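Local structure of UTP-glucose-1-phosphate uridylyltransferase 2 (Trypanosoma brucei, 3GUE) at residues 17-22 / 163-168; 384-389 / 432-437; 450-455 / 474-479. The protein probably catalyses the reversible transfer of a uridylyl group from UTP to alpha-D-glucose 1-phosphate, yielding UDP-glucose and diphosphate. All blocks are in the same frame, centred on the assembly; numbering follows the deposited sequence.

Interaction 1 (17-22 / 163-168)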
loop_
_atom_site.group_PDB
_atom_site.type_symbol
_atom_site.label_atom_id
_atom_site.label_comp_id
_atom_site.label_asym_id
_atom_site.label_seq_id
_atom_site.Cartn_x
_atom_site.Cartn_y
_atom_site.Cartn_z
ATOM N N GLU A 17 15.570 -24.573 5.577
ATOM C CA GLU A 17 16.881 -24.733 4.990
ATOM C C GLU A 17 17.073 -23.803 3.820
ATOM O O GLU A 17 18.134 -23.216 3.683
ATOM C CB GLU A 17 17.136 -26.204 4.591
ATOM C CG GLU A 17 17.466 -27.120 5.771
ATOM C CD GLU A 17 17.607 -28.615 5.421
ATOM O OE1 GLU A 17 17.277 -29.047 4.294
ATOM O OE2 GLU A 17 18.059 -29.367 6.312
ATOM N N LYS A 18 16.038 -23.657 2.985
ATOM C CA LYS A 18 16.080 -22.735 1.852
ATOM C C LYS A 18 16.217 -21.274 2.313
ATOM O O LYS A 18 16.896 -20.480 1.653
ATOM C CB LYS A 18 14.813 -22.888 0.995
ATOM C CG LYS A 18 14.791 -22.045 -0.280
ATOM C CD LYS A 18 13.584 -22.366 -1.160
ATOM C CE LYS A 18 13.820 -21.939 -2.627
ATOM N NZ LYS A 18 12.690 -22.471 -3.461
ATOM N N MET A 19 15.548 -20.915 3.416
ATOM C CA MET A 19 15.645 -19.552 3.972
ATOM C C MET A 19 17.031 -19.265 4.547
ATOM O O MET A 19 17.649 -18.227 4.258
ATOM C CB MET A 19 14.552 -19.290 5.018
ATOM C CG MET A 19 13.146 -19.196 4.409
ATOM S SD MET A 19 11.778 -19.160 5.570
ATOM C CE MET A 19 11.643 -17.429 5.906
ATOM N N GLN A 20 17.520 -20.188 5.352
ATOM C CA GLN A 20 18.870 -20.095 5.889
ATOM C C GLN A 20 19.937 -20.053 4.768
ATOM O O GLN A 20 20.948 -19.358 4.894
ATOM C CB GLN A 20 19.134 -21.252 6.851
ATOM C CG GLN A 20 18.378 -21.186 8.162
ATOM C CD GLN A 20 18.782 -22.311 9.111
ATOM O OE1 GLN A 20 19.439 -23.269 8.713
ATOM N NE2 GLN A 20 18.381 -22.203 10.364
ATOM N N ALA A 21 19.709 -20.776 3.666
ATOM C CA ALA A 21 20.660 -20.770 2.527
ATOM C C ALA A 21 20.737 -19.411 1.830
ATOM O O ALA A 21 21.734 -19.093 1.188
ATOM C CB ALA A 21 20.303 -21.847 1.514
ATOM N N SER A 22 19.677 -18.614 1.950
ATOM C CA SER A 22 19.630 -17.312 1.292
ATOM C C SER A 22 19.885 -16.141 2.232
ATOM O O SER A 22 19.790 -14.993 1.807
ATOM C CB SER A 22 18.303 -17.110 0.548
ATOM O OG SER A 22 18.431 -17.467 -0.827
ATOM N N ASN A 163 12.711 -8.672 4.801
ATOM C CA ASN A 163 12.956 -10.074 4.593
ATOM C C ASN A 163 12.298 -10.567 3.308
ATOM O O ASN A 163 11.604 -9.815 2.614
ATOM C CB ASN A 163 12.395 -10.843 5.786
ATOM C CG ASN A 163 12.962 -10.354 7.113
ATOM O OD1 ASN A 163 12.215 -10.034 8.046
ATOM N ND2 ASN A 163 14.283 -10.301 7.204
ATOM N N ARG A 164 12.609 -11.811 2.975
ATOM C CA ARG A 164 11.908 -12.582 1.943
ATOM C C ARG A 164 11.607 -13.987 2.428
ATOM O O ARG A 164 12.329 -14.547 3.276
ATOM C CB ARG A 164 12.654 -12.622 0.615
ATOM C CG ARG A 164 14.110 -13.041 0.674
ATOM C CD ARG A 164 14.627 -13.168 -0.758
ATOM N NE ARG A 164 15.844 -13.976 -0.854
ATOM C CZ ARG A 164 16.410 -14.315 -2.013
ATOM N NH1 ARG A 164 15.877 -13.904 -3.162
ATOM N NH2 ARG A 164 17.517 -15.050 -2.029
ATOM N N VAL A 165 10.532 -14.538 1.870
ATOM C CA VAL A 165 10.005 -15.818 2.289
ATOM C C VAL A 165 9.699 -16.648 1.028
ATOM O O VAL A 165 9.358 -16.100 -0.014
ATOM C CB VAL A 165 8.753 -15.676 3.271
ATOM C CG1 VAL A 165 9.049 -14.724 4.432
ATOM C CG2 VAL A 165 7.500 -15.229 2.578
ATOM N N PRO A 166 9.847 -17.979 1.100
ATOM C CA PRO A 166 9.483 -18.670 -0.142
ATOM C C PRO A 166 7.971 -18.768 -0.336
ATOM O O PRO A 166 7.216 -18.809 0.646
ATOM C CB PRO A 166 10.101 -20.069 0.061
ATOM C CG PRO A 166 10.052 -20.292 1.513
ATOM C CD PRO A 166 10.311 -18.923 2.142
ATOM N N LYS A 167 7.537 -18.717 -1.593
ATOM C CA LYS A 167 6.186 -19.106 -1.987
ATOM C C LYS A 167 6.149 -20.606 -1.743
ATOM O O LYS A 167 7.164 -21.283 -1.937
ATOM C CB LYS A 167 5.960 -18.848 -3.464
ATOM C CG LYS A 167 6.006 -17.375 -3.845
ATOM C CD LYS A 167 5.856 -17.241 -5.344
ATOM C CE LYS A 167 6.114 -15.806 -5.778
ATOM N NZ LYS A 167 5.851 -15.619 -7.239
ATOM N N ILE A 168 5.025 -21.124 -1.265
ATOM C CA ILE A 168 4.974 -22.546 -0.903
ATOM C C ILE A 168 3.849 -23.208 -1.722
ATOM O O ILE A 168 2.857 -22.564 -1.992
ATOM C CB ILE A 168 4.846 -22.753 0.636
ATOM C CG1 ILE A 168 3.578 -22.092 1.208
ATOM C CG2 ILE A 168 6.123 -22.189 1.378
ATOM C CD1 ILE A 168 3.095 -22.752 2.514
#

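Interaction 2 (384-389 / 432-437)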
loop_
_atom_site.group_PDB
_atom_site.type_symbol
_atom_site.label_atom_id
_atom_site.label_comp_id
_atom_site.label_asym_id
_atom_site.label_seq_id
_atom_site.Cartn_x
_atom_site.Cartn_y
_atom_site.Cartn_z
ATOM N N LEU A 384 -4.593 9.064 -11.334
ATOM C CA LEU A 384 -3.475 9.859 -10.836
ATOM C C LEU A 384 -2.787 10.661 -11.931
ATOM O O LEU A 384 -2.465 11.866 -11.744
ATOM C CB LEU A 384 -2.450 8.984 -10.125
ATOM C CG LEU A 384 -1.484 9.751 -9.205
ATOM C CD1 LEU A 384 -2.241 10.470 -8.079
ATOM C CD2 LEU A 384 -0.512 8.791 -8.603
ATOM N N ARG A 385 -2.601 10.003 -13.075
ATOM C CA ARG A 385 -1.901 10.576 -14.219
ATOM C C ARG A 385 -2.758 11.669 -14.848
ATOM O O ARG A 385 -2.229 12.617 -15.418
ATOM C CB ARG A 385 -1.548 9.498 -15.239
ATOM C CG ARG A 385 -0.316 8.690 -14.880
ATOM C CD ARG A 385 0.065 7.696 -15.961
ATOM N NE ARG A 385 1.309 7.032 -15.602
ATOM C CZ ARG A 385 1.898 6.081 -16.320
ATOM N NH1 ARG A 385 1.350 5.658 -17.457
ATOM N NH2 ARG A 385 3.040 5.560 -15.887
ATOM N N SER A 386 -4.082 11.554 -14.688
ATOM C CA SER A 386 -5.012 12.549 -15.215
ATOM C C SER A 386 -5.125 13.822 -14.345
ATOM O O SER A 386 -4.737 13.833 -13.174
ATOM C CB SER A 386 -6.403 11.936 -15.346
ATOM O OG SER A 386 -7.038 12.018 -14.093
ATOM N N ASP A 387 -5.757 14.843 -14.932
ATOM C CA ASP A 387 -5.979 16.161 -14.312
ATOM C C ASP A 387 -6.977 16.094 -13.109
ATOM O O ASP A 387 -7.300 17.112 -12.482
ATOM C CB ASP A 387 -6.419 17.199 -15.382
ATOM C CG ASP A 387 -7.800 16.903 -15.997
ATOM O OD1 ASP A 387 -8.406 15.923 -15.609
ATOM O OD2 ASP A 387 -8.311 17.677 -16.853
ATOM N N ALA A 388 -7.466 14.899 -12.809
ATOM C CA ALA A 388 -8.235 14.681 -11.585
ATOM C C ALA A 388 -7.374 14.918 -10.345
ATOM O O ALA A 388 -7.900 15.257 -9.279
ATOM C CB ALA A 388 -8.819 13.255 -11.553
ATOM N N TYR A 389 -6.067 14.701 -10.494
ATOM C CA TYR A 389 -5.111 14.877 -9.403
ATOM C C TYR A 389 -4.152 15.990 -9.735
ATOM O O TYR A 389 -3.812 16.166 -10.880
ATOM C CB TYR A 389 -4.384 13.568 -9.075
ATOM C CG TYR A 389 -5.252 12.623 -8.259
ATOM C CD1 TYR A 389 -5.192 12.610 -6.859
ATOM C CD2 TYR A 389 -6.154 11.753 -8.883
ATOM C CE1 TYR A 389 -6.009 11.757 -6.106
ATOM C CE2 TYR A 389 -6.969 10.899 -8.133
ATOM C CZ TYR A 389 -6.894 10.898 -6.761
ATOM O OH TYR A 389 -7.704 10.025 -6.016
ATOM N N PRO A 432 -6.871 10.954 -20.872
ATOM C CA PRO A 432 -8.031 11.848 -20.959
ATOM C C PRO A 432 -8.144 12.756 -19.734
ATOM O O PRO A 432 -7.572 12.450 -18.685
ATOM C CB PRO A 432 -9.225 10.870 -21.025
ATOM C CG PRO A 432 -8.744 9.689 -20.199
ATOM C CD PRO A 432 -7.283 9.561 -20.611
ATOM N N SER A 433 -8.851 13.879 -19.894
ATOM C CA SER A 433 -9.212 14.762 -18.781
ATOM C C SER A 433 -10.272 13.981 -17.989
ATOM O O SER A 433 -11.213 13.448 -18.571
ATOM C CB SER A 433 -9.754 16.100 -19.323
ATOM O OG SER A 433 -10.220 17.011 -18.331
ATOM N N LEU A 434 -10.085 13.897 -16.680
ATOM C CA LEU A 434 -11.026 13.197 -15.772
ATOM C C LEU A 434 -11.447 14.030 -14.554
ATOM O O LEU A 434 -12.118 13.531 -13.661
ATOM C CB LEU A 434 -10.434 11.848 -15.294
ATOM C CG LEU A 434 -10.198 10.787 -16.400
ATOM C CD1 LEU A 434 -9.384 9.668 -15.854
ATOM C CD2 LEU A 434 -11.514 10.233 -16.973
ATOM N N ARG A 435 -11.048 15.291 -14.513
ATOM C CA ARG A 435 -11.430 16.163 -13.403
ATOM C C ARG A 435 -12.953 16.366 -13.260
ATOM O O ARG A 435 -13.442 16.544 -12.161
ATOM C CB ARG A 435 -10.681 17.517 -13.453
ATOM C CG ARG A 435 -10.855 18.291 -14.751
ATOM C CD ARG A 435 -10.128 19.644 -14.742
ATOM N NE ARG A 435 -10.425 20.329 -15.998
ATOM C CZ ARG A 435 -11.573 20.959 -16.261
ATOM N NH1 ARG A 435 -12.542 21.028 -15.342
ATOM N NH2 ARG A 435 -11.751 21.532 -17.446
ATOM N N GLN A 436 -13.698 16.287 -14.359
ATOM C CA GLN A 436 -15.159 16.393 -14.308
ATOM C C GLN A 436 -15.852 15.024 -14.325
ATOM O O GLN A 436 -17.069 14.947 -14.503
ATOM C CB GLN A 436 -15.694 17.238 -15.479
ATOM C CG GLN A 436 -14.878 18.486 -15.804
ATOM C CD GLN A 436 -15.482 19.289 -16.939
ATOM O OE1 GLN A 436 -15.040 19.197 -18.092
ATOM N NE2 GLN A 436 -16.509 20.057 -16.631
ATOM N N CYS A 437 -15.075 13.945 -14.178
ATOM C CA CYS A 437 -15.611 12.602 -14.320
ATOM C C CYS A 437 -16.048 12.026 -12.975
ATOM O O CYS A 437 -15.274 11.990 -12.020
ATOM C CB CYS A 437 -14.573 11.702 -14.986
ATOM S SG CYS A 437 -15.064 10.000 -15.020
HETATM O O HOH W 1 -5.848 14.444 -17.878
#

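Interaction 3 (450-455 / 474-479)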
loop_
_atom_site.group_PDB
_atom_site.type_symbol
_atom_site.label_atom_id
_atom_site.label_comp_id
_atom_site.label_asym_id
_atom_site.label_seq_id
_atom_site.Cartn_x
_atom_site.Cartn_y
_atom_site.Cartn_z
ATOM N N ALA A 450 -5.804 12.322 -28.098
ATOM C CA ALA A 450 -5.395 13.527 -27.383
ATOM C C ALA A 450 -6.551 14.465 -27.000
ATOM O O ALA A 450 -7.586 14.539 -27.683
ATOM C CB ALA A 450 -4.297 14.281 -28.182
ATOM N N ASP A 451 -6.355 15.139 -25.868
ATOM C CA ASP A 451 -7.284 16.134 -25.299
ATOM C C ASP A 451 -8.757 15.694 -25.263
ATOM O O ASP A 451 -9.669 16.489 -25.474
ATOM C CB ASP A 451 -7.076 17.497 -25.975
ATOM C CG ASP A 451 -5.608 17.924 -25.972
ATOM O OD1 ASP A 451 -5.220 18.780 -25.146
ATOM O OD2 ASP A 451 -4.831 17.375 -26.782
ATOM N N VAL A 452 -8.974 14.413 -24.996
ATOM C CA VAL A 452 -10.305 13.878 -24.711
ATOM C C VAL A 452 -10.780 14.311 -23.323
ATOM O O VAL A 452 -10.059 14.205 -22.349
ATOM C CB VAL A 452 -10.335 12.336 -24.879
ATOM C CG1 VAL A 452 -11.654 11.750 -24.418
ATOM C CG2 VAL A 452 -10.105 11.985 -26.345
ATOM N N SER A 453 -12.004 14.824 -23.249
ATOM C CA SER A 453 -12.568 15.299 -21.993
ATOM C C SER A 453 -13.652 14.326 -21.542
ATOM O O SER A 453 -14.625 14.104 -22.262
ATOM C CB SER A 453 -13.120 16.727 -22.179
ATOM O OG SER A 453 -13.960 17.128 -21.105
ATOM N N VAL A 454 -13.464 13.699 -20.381
ATOM C CA VAL A 454 -14.504 12.772 -19.863
ATOM C C VAL A 454 -15.312 13.468 -18.743
ATOM O O VAL A 454 -14.734 13.983 -17.770
ATOM C CB VAL A 454 -13.933 11.389 -19.403
ATOM C CG1 VAL A 454 -14.995 10.548 -18.744
ATOM C CG2 VAL A 454 -13.281 10.618 -20.545
ATOM N N ARG A 455 -16.640 13.495 -18.901
ATOM C CA ARG A 455 -17.505 14.258 -18.012
ATOM C C ARG A 455 -18.706 13.439 -17.521
ATOM O O ARG A 455 -19.383 12.749 -18.313
ATOM C CB ARG A 455 -18.033 15.507 -18.727
ATOM C CG ARG A 455 -16.972 16.474 -19.174
ATOM C CD ARG A 455 -17.531 17.468 -20.190
ATOM N NE ARG A 455 -16.444 18.271 -20.744
ATOM C CZ ARG A 455 -16.584 19.312 -21.560
ATOM N NH1 ARG A 455 -17.779 19.721 -21.955
ATOM N NH2 ARG A 455 -15.503 19.938 -21.991
ATOM N N ARG A 474 -12.415 14.717 -28.560
ATOM C CA ARG A 474 -13.747 14.162 -28.228
ATOM C C ARG A 474 -14.175 14.512 -26.800
ATOM O O ARG A 474 -13.437 14.281 -25.844
ATOM C CB ARG A 474 -13.747 12.639 -28.400
ATOM C CG ARG A 474 -15.064 11.943 -28.074
ATOM C CD ARG A 474 -15.961 11.862 -29.289
ATOM N NE ARG A 474 -17.245 11.217 -28.997
ATOM C CZ ARG A 474 -17.512 9.933 -29.223
ATOM N NH1 ARG A 474 -16.593 9.129 -29.756
ATOM N NH2 ARG A 474 -18.702 9.452 -28.918
ATOM N N VAL A 475 -15.359 15.093 -26.673
ATOM C CA VAL A 475 -15.990 15.312 -25.363
ATOM C C VAL A 475 -17.003 14.185 -25.109
ATOM O O VAL A 475 -17.971 14.011 -25.860
ATOM C CB VAL A 475 -16.728 16.696 -25.270
ATOM C CG1 VAL A 475 -17.430 16.828 -23.903
ATOM C CG2 VAL A 475 -15.780 17.860 -25.516
ATOM N N LEU A 476 -16.768 13.418 -24.056
ATOM C CA LEU A 476 -17.723 12.427 -23.611
ATOM C C LEU A 476 -18.386 12.932 -22.344
ATOM O O LEU A 476 -17.793 12.915 -21.252
ATOM C CB LEU A 476 -17.044 11.088 -23.373
ATOM C CG LEU A 476 -16.483 10.382 -24.601
ATOM C CD1 LEU A 476 -15.343 9.536 -24.122
ATOM C CD2 LEU A 476 -17.564 9.552 -25.337
ATOM N N ASP A 477 -19.622 13.386 -22.517
ATOM C CA ASP A 477 -20.363 14.075 -21.468
ATOM C C ASP A 477 -21.570 13.233 -21.047
ATOM O O ASP A 477 -22.598 13.228 -21.744
ATOM C CB ASP A 477 -20.831 15.424 -22.020
ATOM C CG ASP A 477 -21.381 16.348 -20.948
ATOM O OD1 ASP A 477 -21.448 15.947 -19.768
ATOM O OD2 ASP A 477 -21.743 17.491 -21.305
ATOM N N ASN A 478 -21.441 12.514 -19.929
ATOM C CA ASN A 478 -22.502 11.617 -19.464
ATOM C C ASN A 478 -23.031 10.661 -20.557
ATOM O O ASN A 478 -24.243 10.382 -20.651
ATOM C CB ASN A 478 -23.636 12.443 -18.839
ATOM C CG ASN A 478 -23.504 12.536 -17.358
ATOM O OD1 ASN A 478 -23.736 11.556 -16.643
ATOM N ND2 ASN A 478 -23.071 13.701 -16.873
ATOM N N GLU A 479 -22.103 10.165 -21.372
ATOM C CA GLU A 479 -22.426 9.411 -22.581
ATOM C C GLU A 479 -22.070 7.937 -22.423
ATOM O O GLU A 479 -21.118 7.588 -21.729
ATOM C CB GLU A 479 -21.663 10.024 -23.756
ATOM C CG GLU A 479 -21.783 9.334 -25.107
ATOM C CD GLU A 479 -21.172 10.170 -26.243
ATOM O OE1 GLU A 479 -20.459 11.152 -25.951
ATOM O OE2 GLU A 479 -21.420 9.854 -27.428
#

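Interaction 1 (17-22 / 163-168)
The last turn of helix 10-21 lies beside the start of strand 165-169, the backbones coming nearest at M19 and V165, whose CA atoms are 7.0 Å apart. M19 is the apolar centre of the contact. Its CG stands anti to the carbonyl carbon, and the chain then runs straight to SD, so that CG rests 3.6 Å from CD of the P166 ring while SD lies 3.7 Å from the same atom. The two side chains cross at about a right angle. A bend at chi3 (88°) carries the terminal methyl toward V165, M19 CE meeting V165 CG1 at 4.0 Å, the two side chains side by side and pointing the same way. K18 sends its extended chain past P166, with CD 4.3 Å from CB of P166, to a salt bridge with E185. Beyond M19, R164 extends from the other segment toward S22, leaving its backbone in the crowded chi1 position (51°), and its NH2 gives a weak, strongly bent bond to S22 OG at 2.8 Å. The same guanidinium makes cation-pi contacts with W186 and F134. V165 also helps line the pocket that holds a bound dithiol, together with F32, which M19 touches too. Apolar packing by M19 therefore carries this junction of the N-terminal helix with the four-stranded antiparallel sheet, while the arginine is probably held more by its cation-pi contacts than by the weak bond to the serine.

Interaction 2 (384-389 / 432-437)
Hydrogen bonding is concentrated on one carboxylate, that of D387, the second residue of a type I turn (S386 to Y389) that follows helix 378-385. D387 holds CG in the crowded position between its backbone N and carbonyl carbon (chi1 66°), which aims the group at the loop before strand 437-443. OD1 takes two successive backbone amides, L434 N at 2.8 Å and R435 N at 2.9 Å, both approaching from above the carboxylate plane. OD2 receives the hydroxyl of S433, whose OG lies only 2.5 Å from it on the syn lone pair, the side of the other oxygen. S433 reaches there with OG anti to its own backbone N. Turn formation adds to this on each side: S386 OG, itself bonded to the carbonyl of A383, accepts from A388 N in an ST turn, while L434 to C437 form a second type I turn. One water joins the backbones, accepting from D387 N and donating to the carbonyl of P432.

The electrostatic part is looser. R435 crosses the carboxylate obliquely, the two planes 57° apart, with CG and CD against OD2 and NE 3.5 Å from it in a long salt bridge; its NH1 turns instead to E402.

Van der Waals contact is modest: L434 packs its CB and CD1 against the S386 side chain, and A388 CB meets L434 CB at 4.3 Å, the one apolar pair.

With two amides, a hydroxyl and a nearby guanidinium around it, D387 is probably held firmly as the anion, pinning the turn of one loop onto the other where the catalytic domain meets the C-terminal beta-helix.

Interaction 3 (450-455 / 474-479)
R455 sets CG anti to its carbonyl carbon (chi1 -61°) and runs extended to NE, while V475 places CG1 anti to its backbone N (chi1 177°). Together these torsions bring the valine methyl over one face of the guanidinium, where V475 CG1 lies 3.5 Å from R455 CZ, offset toward the rim. On its own strand the arginine is fixed by S453, whose OG accepts from R455 NE at 2.8 Å and more weakly from NH2. D477 flanks the chain, its OD1 3.6 Å from R455 CB, but its carboxylate stops short of a salt bridge. S453, V475, R455 and D477 thus share one face of the sheet.

On the buried face, L476 CD1 meets V452 CG1 and V454 CG2, each at 4.3 Å. R474 lays one face of its guanidinium over CD2 of the same leucine and bridges E479 with NH2.

Between these two layers of side chains runs a parallel ladder pairing S453 with V475, V454 with L476 and R455 with D477. S453 N binds R474 O, S453 O takes L476 N, R455 N binds L476 O at 2.7 Å, and R455 O receives N478 N at 2.6 Å, nearly straight at hydrogen (171°) but from above the carbonyl plane. D451 and N478 both take left-handed helical backbone angles, and N478 OD1 accepts from N457 N.

Such in-register stacking is that of successive coils in the left-handed parallel beta-helix of this family's C-terminal domain. Backbone bonds supply its cohesion; V454 and L476, with V452 beside them, pack on the buried side, while R455 on the other lies against the V475 methyl, its NE satisfied by S453 OG.

From the N terminus, interaction 1 closes first, bringing strand 165-169 back against helix 10-21 across 140 intervening residues. The chain then completes the nucleotide-binding catalytic domain before interaction 2 joins the turn after helix 378-385 to 432-437, closing a loop of 42 residues. Interaction 3 follows with 18 residues between its segments; the paired residues are 22 apart, one coil of the beta-helix. The three are in series, neither nesting nor crossing. Interactions 2 and 3 touch: S433 probably bonds through N to V452 O and through O to V454 N, carrying the coil stack from the domain junction outward. Interaction 1 lies across the chain's centre, its nearest atoms about 23 Å from interaction 2.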